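Local coordinates for Rd1NTF2_05_I64F_A80G_T94P_D101K_L106W (Synthetic construct, PDB 6W3F), which is a computationally designed NTF2-like protein with no established natural function, made to explore the variety of pocket shapes this fold can hold, at residues D61-T66 / G81-V86. Sequence-based numbering, arbitrary orientation.
Sequences DHISFT and GEVRIV
F65 reaches past its non-hydrogen-bonded partner V83 to G81, two residues earlier in strand 76-87. Its CG lies anti to the backbone N (chi1 175°), and CE1 and CZ approach the glycine backbone obliquely, CE1 standing 3.4 Å from G81 CA. A side chain at G81 would collide with F65 CZ, so the missing CB is what lets the ring lie there. V83 CG2 meets the ring edge near its plane, 3.8 Å from F65 CD1, the two side chains crossing at about a right angle. An alanine in place of F65 would probably open a gap beside G81 and leave V83 CG2 without its aromatic neighbour.

On the same face of the sheet, I63 and I85 run alongside each other in the same direction. With I85 turned at its second torsion (chi2 -69°), its CD1 comes tightly against I63 CG1, at 3.4 Å. Helix 6-20 packs against this face, with I11 touching F65.

The other face is mostly polar. S64 OG shares a hydrogen bond with H62 NE2 (3.1 Å) and sits at the guanidinium edge of R84, which lies alongside without bonding to it. V86 is the apolar member here, meeting H62 through their CB atoms.

Antiparallel ladder bonds join 62-66 to 81-86 within the hairpin of strands 62-73 and 76-87; T66 N to E82 O is nearly straight at 172°. At the other end D61 and H62 both face V86 in a classic beta bulge, their N-H groups giving weak bonds to V86 O, while D61 OD2 bonds N88 N. Backbone bonds thus hold the two strands in register, whereas the apolar face of I63, F65, V83 and I85 relies on close carbon contacts, and the place of the F65 ring depends on the glycine beside it.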
# COMPACT_ATOMS: atom_id res chain seq x y z
N ASP A 61 -1.11 16.12 -0.27
CA ASP A 61 -2.37 16.77 0.07
C ASP A 61 -3.57 15.86 -0.18
O ASP A 61 -4.61 16.00 0.46
CB ASP A 61 -2.59 18.06 -0.75
CG ASP A 61 -1.45 19.04 -0.65
OD1 ASP A 61 -0.55 18.87 0.22
OD2 ASP A 61 -1.45 19.99 -1.46
N HIS A 62 -3.47 15.00 -1.19
CA HIS A 62 -4.48 14.00 -1.50
C HIS A 62 -3.76 12.79 -2.06
O HIS A 62 -2.80 12.94 -2.82
CB HIS A 62 -5.52 14.46 -2.52
CG HIS A 62 -6.37 13.35 -3.06
ND1 HIS A 62 -7.49 12.88 -2.41
CD2 HIS A 62 -6.25 12.59 -4.18
CE1 HIS A 62 -8.03 11.90 -3.11
NE2 HIS A 62 -7.30 11.71 -4.19
N ILE A 63 -4.24 11.61 -1.69
CA ILE A 63 -3.68 10.38 -2.21
C ILE A 63 -4.85 9.45 -2.53
O ILE A 63 -5.78 9.31 -1.73
CB ILE A 63 -2.68 9.77 -1.20
CG1 ILE A 63 -2.00 8.54 -1.79
CG2 ILE A 63 -3.39 9.47 0.10
CD1 ILE A 63 -0.83 8.05 -0.94
N SER A 64 -4.83 8.86 -3.71
CA SER A 64 -5.81 7.86 -4.09
C SER A 64 -5.12 6.81 -4.94
O SER A 64 -3.99 6.99 -5.38
CB SER A 64 -6.98 8.48 -4.86
OG SER A 64 -6.52 9.26 -5.94
N PHE A 65 -5.83 5.69 -5.16
CA PHE A 65 -5.32 4.57 -5.94
C PHE A 65 -6.45 4.02 -6.80
O PHE A 65 -7.53 3.72 -6.29
CB PHE A 65 -4.75 3.48 -5.05
CG PHE A 65 -4.31 2.24 -5.78
CD1 PHE A 65 -3.10 2.20 -6.44
CD2 PHE A 65 -5.09 1.10 -5.78
CE1 PHE A 65 -2.67 1.05 -7.09
CE2 PHE A 65 -4.66 -0.07 -6.43
CZ PHE A 65 -3.46 -0.08 -7.07
N THR A 66 -6.19 3.93 -8.10
CA THR A 66 -7.14 3.39 -9.06
C THR A 66 -6.64 2.04 -9.54
O THR A 66 -5.60 1.95 -10.20
CB THR A 66 -7.31 4.33 -10.25
OG1 THR A 66 -7.82 5.58 -9.77
CG2 THR A 66 -8.24 3.72 -11.27
N GLY A 81 -1.86 -0.67 -10.19
CA GLY A 81 -2.74 0.45 -10.42
C GLY A 81 -1.97 1.74 -10.45
O GLY A 81 -0.73 1.75 -10.46
N GLU A 82 -2.72 2.82 -10.48
CA GLU A 82 -2.16 4.16 -10.54
C GLU A 82 -2.45 4.87 -9.23
O GLU A 82 -3.61 4.98 -8.82
CB GLU A 82 -2.73 4.91 -11.73
CG GLU A 82 -2.23 6.31 -11.83
CD GLU A 82 -2.46 6.86 -13.22
OE1 GLU A 82 -1.69 6.50 -14.14
OE2 GLU A 82 -3.43 7.62 -13.37
N VAL A 83 -1.41 5.37 -8.60
CA VAL A 83 -1.55 6.27 -7.47
C VAL A 83 -1.65 7.68 -8.02
O VAL A 83 -0.82 8.09 -8.83
CB VAL A 83 -0.37 6.13 -6.50
CG1 VAL A 83 -0.49 7.18 -5.38
CG2 VAL A 83 -0.35 4.73 -5.93
N ARG A 84 -2.65 8.42 -7.57
CA ARG A 84 -2.74 9.84 -7.86
C ARG A 84 -2.39 10.61 -6.60
O ARG A 84 -3.10 10.50 -5.60
CB ARG A 84 -4.12 10.24 -8.35
CG ARG A 84 -4.26 11.76 -8.49
CD ARG A 84 -5.48 12.14 -9.32
NE ARG A 84 -6.73 11.77 -8.65
CZ ARG A 84 -7.93 11.99 -9.16
NH1 ARG A 84 -8.05 12.56 -10.35
NH2 ARG A 84 -9.02 11.63 -8.49
N ILE A 85 -1.32 11.40 -6.67
CA ILE A 85 -0.88 12.26 -5.58
C ILE A 85 -1.12 13.71 -5.96
O ILE A 85 -0.80 14.13 -7.08
CB ILE A 85 0.63 12.06 -5.29
CG1 ILE A 85 0.91 10.61 -4.92
CG2 ILE A 85 1.06 13.02 -4.21
CD1 ILE A 85 0.36 10.21 -3.58
N VAL A 86 -1.62 14.50 -5.03
CA VAL A 86 -1.75 15.95 -5.21
C VAL A 86 -0.89 16.64 -4.16
O VAL A 86 -0.98 16.33 -2.97
CB VAL A 86 -3.22 16.40 -5.13
CG1 VAL A 86 -3.34 17.91 -5.17
CG2 VAL A 86 -4.00 15.77 -6.26